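Local coordinates for uncharacterized protein (Archaeoglobus fulgidus, PDB 3LOT) that probably cleaves beta-keto acids such as 3-keto-5-aminohexanoate, using a bound zinc ion in a TIM-barrel fold, at residues Tyr26-Pro31 against Val35-Lys40; Ile51-Pro56 against Arg69-Glu74; Arg73-Lys76 against Asp80-Ile83. All coordinates share one frame; numbering follows the deposited sequence.

The three contacts follow one another along the chain, and none encloses another. Contact 1 closes the short turn that takes the loop after strand 7-13 into helix 31-43. Contact 2 then spans a longer connection, laying strand 48-54 against helix 65-78. Contact 3 begins on that same helix, where it shares Arg73 and Glu74 with contact 2, and folds it back onto strand 82-85. Strands 48-54 and 82-85 are parallel neighbours in the sheet, which makes contacts 2 and 3 the two halves of a beta-alpha-beta crossover. Contact 1 touches both: Val35 packs on Ile71 and Glu74, and Ala38 packs on Ile75, tying two adjacent outer helices together.

Contact 1: residues Tyr26-Pro31 against Val35-Lys40; sequences YLPVTP and VEEAVK
The ring of Pro28 meets the aliphatic part of Glu37 at about a right angle, CG against CG at 3.8 Å, a small example of how a loop can lay a proline ring against the flank of the helix that follows it. The acidic side chain reaches this place because its CG stands opposite the carbonyl carbon (chi1 -77°) and the chain then bends at chi2, presenting its methylene to the proline while the carboxylate swings off to one side. There OE1 of Glu37 accepts the backbone N-H of Asn276, and it also takes a weak bond from a water 2.7 Å away. The same water donates to Tyr26 O, which lies 2.5 Å from it, so a water bridge, weak on the glutamate side, accompanies the apolar touch between loop and helix.

At the other end of the contact the chain turns tightly. Val35 N donates to Pro31 O at 3.0 Å with an N-H...O angle of 160°, a bond of the first helical turn. Methyl CG2 of Val35, set beside its own backbone N, comes within 3.1 Å of Pro31 O, a close approach to the same oxygen that accepts the bond. Just before this turn Thr30 occupies the N-cap, its OG1 bonded to Gln33 N, and OE1 of Gln33 in turn accepts Val29 N. Proline at the first position after the cap suits a helix start, where no earlier carbonyl requires its missing N-H. Together these features define a side-chain-capped helix N-terminus, here opening the first helix of a beta/alpha barrel after the loop from strand 7-13.

Contact 2: residues Ile51-Pro56 against Arg69-Glu74; sequences IHARDP and RYICRE. With ZN (zinc ion), chain P.
With chi1 of -61° in Ile51 and -64° in Ile71, both isoleucines place CG2 opposite their backbone N, and these two branches meet methyl to methyl at 3.8 Å, the side chains passing each other at a slant. Beyond this point the chains part ways. Ile71 runs straight through chi2 (174°), so its CD1 is carried forward to the strand backbone, 4.1 Å from His52 O, and lies alongside Ala53, with CB of Ala53 4.5 Å from CD1 of Ile71. One helix residue therefore touches three consecutive strand residues, firmly at Ile51 through its branch and more loosely at the next two through its tip. No hydrogen bond crosses the contact, and the carbonyl oxygen of His52, buried beneath that tip, has no polar partner in the model.

His52 illustrates the two-sided nature of a barrel strand. Its CB points away from the helix, and NE2 binds the zinc ion at 2.3 Å. His50 and Glu262 also hold the metal, and the rings of the two histidines stand nearly perpendicular. Outside the pair, Pro31 and Ile34 of helix 31-43 pack on Ile71, while Ile83 packs on Ile51.

The chemistry of the contact is thus divided by the strand: van der Waals packing, without a hydrogen bond, joins its outer face to helix 65-78 and leaves one carbonyl oxygen buried without a partner, while its inner face offers imidazole nitrogen to a metal, consistent with a zinc-dependent reaction on a beta-keto acid at the C-terminal mouth of the barrel.

Contact 3: residues Arg73-Lys76 against Asp80-Ile83; sequences REIK and DVVI
Ile75 packs against Val81 and Ile83, and its contact begins at the root of the side chain, where CB of Ile75 lies 4.0 Å from CD1 of Ile83. From there the branch CG2, held opposite the backbone N by a chi1 of -65°, carries the packing on segment 80-83: CG2 of Ile75 presses against Val81 CG1 at 3.5 Å and against Ile83 CD1 at 4.0 Å, resting on both methyls at once, from residues two apart in sequence. Val81, just before the strand, supplies the nearer methyl because its CG1 sits between its backbone N and carbonyl carbon (chi1 71°). The longer branch of Ile75 starts with CG1 opposite the carbonyl carbon and extends nearly straight (chi2 163°), carrying CD1 towards helix 31-43. This tip, Ile75 CD1, meets Ala38 CB at 3.6 Å and also touches CD1 of Ile51 on the adjacent strand.

Ile83 answers from the strand, its CD1 approaching the carbonyl oxygen of Cys72 and, at 4.0 Å, the backbone N of Lys76, so that its end methyl lies against the helix backbone. The amino group of Lys76 turns off to a salt bridge with Glu310.

Ile75 thus sits where four elements converge: it belongs to helix 65-78, rests on strands 48-54 and 82-85, and is flanked by helix 31-43, part of the hydrocarbon layer between the barrel sheet and its outer helices.

Contact 1: residues Tyr26-Pro31 against Val35-Lys40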
loop_
_atom_site.group_PDB
_atom_site.type_symbol
_atom_site.label_atom_id
_atom_site.label_comp_id
_atom_site.label_asym_id
_atom_site.label_seq_id
_atom_site.Cartn_x
_atom_site.Cartn_y
_atom_site.Cartn_z
ATOM N N TYR D 26 -22.862 27.874 16.604
ATOM C CA TYR D 26 -23.693 26.663 16.501
ATOM C C TYR D 26 -23.155 25.461 17.287
ATOM O O TYR D 26 -23.822 24.408 17.377
ATOM C CB TYR D 26 -23.874 26.317 15.033
ATOM C CG TYR D 26 -24.240 27.547 14.238
ATOM C CD1 TYR D 26 -25.455 28.200 14.446
ATOM C CD2 TYR D 26 -23.346 28.091 13.311
ATOM C CE1 TYR D 26 -25.791 29.342 13.688
ATOM C CE2 TYR D 26 -23.660 29.220 12.593
ATOM C CZ TYR D 26 -24.864 29.848 12.774
ATOM O OH TYR D 26 -25.124 30.978 12.008
ATOM N N LEU D 27 -21.982 25.603 17.882
ATOM C CA LEU D 27 -21.469 24.545 18.742
ATOM C C LEU D 27 -22.416 24.403 19.944
ATOM O O LEU D 27 -22.635 25.377 20.696
ATOM C CB LEU D 27 -20.046 24.851 19.213
ATOM C CG LEU D 27 -19.426 23.748 20.099
ATOM C CD1 LEU D 27 -19.155 22.488 19.243
ATOM C CD2 LEU D 27 -18.123 24.248 20.745
ATOM N N PRO D 28 -22.977 23.186 20.150
ATOM C CA PRO D 28 -23.879 23.038 21.308
ATOM C C PRO D 28 -23.111 23.139 22.601
ATOM O O PRO D 28 -22.206 22.349 22.839
ATOM C CB PRO D 28 -24.438 21.613 21.178
ATOM C CG PRO D 28 -24.134 21.183 19.788
ATOM C CD PRO D 28 -22.936 21.968 19.321
ATOM N N VAL D 29 -23.488 24.072 23.453
ATOM C CA VAL D 29 -22.829 24.193 24.731
ATOM C C VAL D 29 -23.595 23.668 25.941
ATOM O O VAL D 29 -23.043 22.851 26.742
ATOM C CB VAL D 29 -22.538 25.573 24.997
ATOM C CG1 VAL D 29 -22.444 25.721 26.553
ATOM C CG2 VAL D 29 -21.273 25.943 24.164
ATOM N N THR D 30 -24.829 24.073 26.108
ATOM C CA THR D 30 -25.550 23.698 27.332
ATOM C C THR D 30 -26.076 22.279 27.248
ATOM O O THR D 30 -26.202 21.711 26.147
ATOM C CB THR D 30 -26.738 24.603 27.523
ATOM O OG1 THR D 30 -27.676 24.326 26.477
ATOM C CG2 THR D 30 -26.310 26.068 27.493
ATOM N N PRO D 31 -26.416 21.679 28.390
ATOM C CA PRO D 31 -26.938 20.322 28.280
ATOM C C PRO D 31 -28.193 20.221 27.437
ATOM O O PRO D 31 -28.348 19.253 26.675
ATOM C CB PRO D 31 -27.250 19.956 29.722
ATOM C CG PRO D 31 -26.161 20.670 30.511
ATOM C CD PRO D 31 -26.072 22.016 29.784
ATOM N N VAL D 35 -28.837 17.928 24.084
ATOM C CA VAL D 35 -29.983 17.032 23.996
ATOM C C VAL D 35 -30.788 17.262 22.697
ATOM O O VAL D 35 -31.056 16.333 21.957
ATOM C CB VAL D 35 -30.919 17.199 25.213
ATOM C CG1 VAL D 35 -32.232 16.401 25.008
ATOM C CG2 VAL D 35 -30.250 16.809 26.487
ATOM N N GLU D 36 -31.126 18.515 22.417
ATOM C CA GLU D 36 -31.923 18.868 21.244
ATOM C C GLU D 36 -31.181 18.552 19.950
ATOM O O GLU D 36 -31.774 18.027 19.006
ATOM C CB GLU D 36 -32.341 20.343 21.273
ATOM C CG GLU D 36 -33.415 20.636 22.257
ATOM C CD GLU D 36 -34.700 19.822 21.954
ATOM O OE1 GLU D 36 -35.186 19.931 20.776
ATOM O OE2 GLU D 36 -35.212 19.094 22.891
ATOM N N GLU D 37 -29.878 18.821 19.917
ATOM C CA GLU D 37 -29.087 18.505 18.739
ATOM C C GLU D 37 -28.926 17.015 18.538
ATOM O O GLU D 37 -28.906 16.589 17.412
ATOM C CB GLU D 37 -27.709 19.124 18.843
ATOM C CG GLU D 37 -27.719 20.580 18.568
ATOM C CD GLU D 37 -27.738 20.859 17.058
ATOM O OE1 GLU D 37 -26.634 20.833 16.401
ATOM O OE2 GLU D 37 -28.870 21.103 16.564
ATOM N N ALA D 38 -28.833 16.221 19.613
ATOM C CA ALA D 38 -28.756 14.774 19.479
ATOM C C ALA D 38 -30.070 14.223 18.858
ATOM O O ALA D 38 -30.028 13.362 17.979
ATOM C CB ALA D 38 -28.487 14.126 20.820
ATOM N N VAL D 39 -31.216 14.708 19.356
ATOM C CA VAL D 39 -32.559 14.245 18.929
ATOM C C VAL D 39 -32.771 14.663 17.463
ATOM O O VAL D 39 -33.213 13.867 16.603
ATOM C CB VAL D 39 -33.665 14.729 19.889
ATOM C CG1 VAL D 39 -35.044 14.295 19.391
ATOM C CG2 VAL D 39 -33.409 14.179 21.305
ATOM N N LYS D 40 -32.397 15.894 17.139
ATOM C CA LYS D 40 -32.428 16.317 15.741
ATOM C C LYS D 40 -31.517 15.463 14.846
ATOM O O LYS D 40 -31.889 15.150 13.733
ATOM C CB LYS D 40 -32.075 17.792 15.614
ATOM C CG LYS D 40 -33.207 18.683 16.197
ATOM C CD LYS D 40 -32.874 20.162 16.240
ATOM C CE LYS D 40 -33.723 20.869 17.328
ATOM N NZ LYS D 40 -33.517 22.341 17.359
HETATM O O HOH W 1 -26.162 23.454 17.080
#

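Contact 2: residues Ile51-Pro56 against Arg69-Glu74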
loop_
_atom_site.group_PDB
_atom_site.type_symbol
_atom_site.label_atom_id
_atom_site.label_comp_id
_atom_site.label_asym_id
_atom_site.label_seq_id
_atom_site.Cartn_x
_atom_site.Cartn_y
_atom_site.Cartn_z
ATOM N N ILE D 51 -21.803 11.536 22.737
ATOM C CA ILE D 51 -22.071 12.597 23.720
ATOM C C ILE D 51 -20.858 12.908 24.627
ATOM O O ILE D 51 -20.269 11.989 25.221
ATOM C CB ILE D 51 -23.313 12.234 24.615
ATOM C CG1 ILE D 51 -24.593 12.076 23.749
ATOM C CG2 ILE D 51 -23.524 13.257 25.758
ATOM C CD1 ILE D 51 -24.928 13.239 22.801
ATOM N N HIS D 52 -20.471 14.182 24.656
ATOM C CA HIS D 52 -19.692 14.785 25.741
ATOM C C HIS D 52 -20.564 15.752 26.565
ATOM O O HIS D 52 -21.563 16.274 26.079
ATOM C CB HIS D 52 -18.547 15.639 25.213
ATOM C CG HIS D 52 -17.452 14.878 24.527
ATOM N ND1 HIS D 52 -16.117 15.028 24.866
ATOM C CD2 HIS D 52 -17.484 13.997 23.502
ATOM C CE1 HIS D 52 -15.384 14.249 24.097
ATOM N NE2 HIS D 52 -16.189 13.609 23.270
ATOM N N ALA D 53 -20.132 16.019 27.794
ATOM C CA ALA D 53 -20.724 17.066 28.626
ATOM C C ALA D 53 -19.872 18.341 28.537
ATOM O O ALA D 53 -18.654 18.282 28.339
ATOM C CB ALA D 53 -20.794 16.588 30.070
ATOM N N ARG D 54 -20.534 19.476 28.731
ATOM C CA ARG D 54 -19.919 20.776 28.850
ATOM C C ARG D 54 -20.628 21.531 29.980
ATOM O O ARG D 54 -21.851 21.440 30.147
ATOM C CB ARG D 54 -20.107 21.568 27.577
ATOM C CG ARG D 54 -19.252 21.089 26.444
ATOM C CD ARG D 54 -19.535 21.881 25.238
ATOM N NE ARG D 54 -18.686 21.485 24.117
ATOM C CZ ARG D 54 -17.420 21.851 23.920
ATOM N NH1 ARG D 54 -16.739 22.598 24.781
ATOM N NH2 ARG D 54 -16.789 21.397 22.869
ATOM N N ASP D 55 -19.846 22.279 30.737
ATOM C CA ASP D 55 -20.378 23.169 31.777
ATOM C C ASP D 55 -21.324 24.195 31.137
ATOM O O ASP D 55 -20.927 24.906 30.214
ATOM C CB ASP D 55 -19.153 23.822 32.428
ATOM C CG ASP D 55 -19.469 24.611 33.653
ATOM O OD1 ASP D 55 -20.605 25.095 33.814
ATOM O OD2 ASP D 55 -18.527 24.759 34.451
ATOM N N PRO D 56 -22.595 24.285 31.611
ATOM C CA PRO D 56 -23.592 25.194 31.003
ATOM C C PRO D 56 -23.247 26.678 31.106
ATOM O O PRO D 56 -23.623 27.451 30.223
ATOM C CB PRO D 56 -24.861 24.961 31.827
ATOM C CG PRO D 56 -24.530 23.937 32.841
ATOM C CD PRO D 56 -23.079 23.685 32.871
ATOM N N ARG D 69 -25.714 12.348 33.104
ATOM C CA ARG D 69 -26.934 11.617 33.453
ATOM C C ARG D 69 -28.145 12.386 32.926
ATOM O O ARG D 69 -29.055 11.794 32.316
ATOM C CB ARG D 69 -27.051 11.340 34.939
ATOM C CG ARG D 69 -28.206 10.366 35.237
ATOM C CD ARG D 69 -28.404 10.116 36.684
ATOM N NE ARG D 69 -27.166 9.870 37.413
ATOM C CZ ARG D 69 -26.530 8.705 37.477
ATOM N NH1 ARG D 69 -26.976 7.629 36.818
ATOM N NH2 ARG D 69 -25.419 8.609 38.207
ATOM N N TYR D 70 -28.123 13.700 33.125
ATOM C CA TYR D 70 -29.190 14.552 32.640
ATOM C C TYR D 70 -29.330 14.488 31.125
ATOM O O TYR D 70 -30.431 14.263 30.624
ATOM C CB TYR D 70 -28.991 15.998 33.122
ATOM C CG TYR D 70 -30.007 16.961 32.591
ATOM C CD1 TYR D 70 -31.226 17.179 33.260
ATOM C CD2 TYR D 70 -29.757 17.664 31.431
ATOM C CE1 TYR D 70 -32.168 18.091 32.749
ATOM C CE2 TYR D 70 -30.661 18.536 30.911
ATOM C CZ TYR D 70 -31.873 18.749 31.549
ATOM O OH TYR D 70 -32.748 19.664 31.001
ATOM N N ILE D 71 -28.233 14.713 30.405
ATOM C CA ILE D 71 -28.237 14.717 28.939
ATOM C C ILE D 71 -28.753 13.391 28.363
ATOM O O ILE D 71 -29.653 13.355 27.513
ATOM C CB ILE D 71 -26.832 14.981 28.371
ATOM C CG1 ILE D 71 -26.369 16.384 28.766
ATOM C CG2 ILE D 71 -26.830 14.852 26.865
ATOM C CD1 ILE D 71 -24.958 16.710 28.388
ATOM N N CYS D 72 -28.252 12.292 28.899
ATOM C CA CYS D 72 -28.602 10.968 28.349
ATOM C C CYS D 72 -30.043 10.618 28.651
ATOM O O CYS D 72 -30.750 10.103 27.791
ATOM C CB CYS D 72 -27.640 9.899 28.856
ATOM S SG CYS D 72 -26.002 10.207 28.231
ATOM N N ARG D 73 -30.502 10.946 29.856
ATOM C CA ARG D 73 -31.869 10.652 30.220
ATOM C C ARG D 73 -32.853 11.426 29.341
ATOM O O ARG D 73 -33.865 10.891 28.892
ATOM C CB ARG D 73 -32.131 10.986 31.697
ATOM C CG ARG D 73 -33.582 10.702 32.137
ATOM C CD ARG D 73 -33.812 10.984 33.642
ATOM N NE ARG D 73 -33.311 12.312 34.017
ATOM C CZ ARG D 73 -32.344 12.560 34.908
ATOM N NH1 ARG D 73 -31.751 11.588 35.595
ATOM N NH2 ARG D 73 -31.993 13.824 35.147
ATOM N N GLU D 74 -32.551 12.692 29.108
ATOM C CA GLU D 74 -33.411 13.547 28.302
ATOM C C GLU D 74 -33.414 13.141 26.842
ATOM O O GLU D 74 -34.461 13.222 26.197
ATOM C CB GLU D 74 -32.993 15.021 28.461
ATOM C CG GLU D 74 -33.256 15.582 29.873
ATOM C CD GLU D 74 -34.731 15.890 30.108
ATOM O OE1 GLU D 74 -35.310 16.635 29.303
ATOM O OE2 GLU D 74 -35.310 15.399 31.085
HETATM ZN ZN ZN P . -15.583 12.311 21.440
#

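Contact 3: residues Arg73-Lys76 against Asp80-Ile83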
loop_
_atom_site.group_PDB
_atom_site.type_symbol
_atom_site.label_atom_id
_atom_site.label_comp_id
_atom_site.label_asym_id
_atom_site.label_seq_id
_atom_site.Cartn_x
_atom_site.Cartn_y
_atom_site.Cartn_z
ATOM N N ARG D 73 -30.502 10.946 29.856
ATOM C CA ARG D 73 -31.869 10.652 30.220
ATOM C C ARG D 73 -32.853 11.426 29.341
ATOM O O ARG D 73 -33.865 10.891 28.892
ATOM C CB ARG D 73 -32.131 10.986 31.697
ATOM C CG ARG D 73 -33.582 10.702 32.137
ATOM C CD ARG D 73 -33.812 10.984 33.642
ATOM N NE ARG D 73 -33.311 12.312 34.017
ATOM C CZ ARG D 73 -32.344 12.560 34.908
ATOM N NH1 ARG D 73 -31.751 11.588 35.595
ATOM N NH2 ARG D 73 -31.993 13.824 35.147
ATOM N N GLU D 74 -32.551 12.692 29.108
ATOM C CA GLU D 74 -33.411 13.547 28.302
ATOM C C GLU D 74 -33.414 13.141 26.842
ATOM O O GLU D 74 -34.461 13.222 26.197
ATOM C CB GLU D 74 -32.993 15.021 28.461
ATOM C CG GLU D 74 -33.256 15.582 29.873
ATOM C CD GLU D 74 -34.731 15.890 30.108
ATOM O OE1 GLU D 74 -35.310 16.635 29.303
ATOM O OE2 GLU D 74 -35.310 15.399 31.085
ATOM N N ILE D 75 -32.264 12.724 26.294
ATOM C CA ILE D 75 -32.262 12.210 24.911
ATOM C C ILE D 75 -33.168 10.960 24.850
ATOM O O ILE D 75 -34.061 10.821 23.962
ATOM C CB ILE D 75 -30.851 11.855 24.382
ATOM C CG1 ILE D 75 -29.969 13.105 24.261
ATOM C CG2 ILE D 75 -30.959 11.207 22.972
ATOM C CD1 ILE D 75 -28.465 12.796 24.143
ATOM N N LYS D 76 -32.978 10.062 25.812
ATOM C CA LYS D 76 -33.742 8.776 25.829
ATOM C C LYS D 76 -35.272 8.978 25.926
ATOM O O LYS D 76 -36.024 8.216 25.344
ATOM C CB LYS D 76 -33.224 7.871 26.959
ATOM C CG LYS D 76 -33.906 6.522 27.131
ATOM C CD LYS D 76 -33.198 5.780 28.246
ATOM C CE LYS D 76 -33.950 4.595 28.767
ATOM N NZ LYS D 76 -35.179 5.067 29.407
ATOM N N ASP D 80 -35.107 6.815 20.487
ATOM C CA ASP D 80 -34.507 5.485 20.666
ATOM C C ASP D 80 -33.060 5.391 20.144
ATOM O O ASP D 80 -32.465 4.323 20.121
ATOM C CB ASP D 80 -35.396 4.356 20.094
ATOM C CG ASP D 80 -35.509 4.363 18.588
ATOM O OD1 ASP D 80 -35.135 5.363 17.961
ATOM O OD2 ASP D 80 -36.004 3.344 18.013
ATOM N N VAL D 81 -32.516 6.518 19.718
ATOM C CA VAL D 81 -31.132 6.581 19.275
ATOM C C VAL D 81 -30.182 5.897 20.244
ATOM O O VAL D 81 -30.379 5.953 21.473
ATOM C CB VAL D 81 -30.681 8.057 19.078
ATOM C CG1 VAL D 81 -30.542 8.779 20.424
ATOM C CG2 VAL D 81 -29.384 8.123 18.248
ATOM N N VAL D 82 -29.154 5.236 19.698
ATOM C CA VAL D 82 -28.098 4.667 20.530
ATOM C C VAL D 82 -27.215 5.820 21.072
ATOM O O VAL D 82 -26.722 6.665 20.319
ATOM C CB VAL D 82 -27.256 3.588 19.772
ATOM C CG1 VAL D 82 -26.140 3.023 20.658
ATOM C CG2 VAL D 82 -28.170 2.417 19.283
ATOM N N ILE D 83 -27.095 5.878 22.393
ATOM C CA ILE D 83 -26.375 6.955 23.069
ATOM C C ILE D 83 -24.995 6.449 23.469
ATOM O O ILE D 83 -24.837 5.600 24.390
ATOM C CB ILE D 83 -27.145 7.465 24.318
ATOM C CG1 ILE D 83 -28.575 7.938 23.927
ATOM C CG2 ILE D 83 -26.280 8.533 25.007
ATOM C CD1 ILE D 83 -29.569 8.102 25.095
#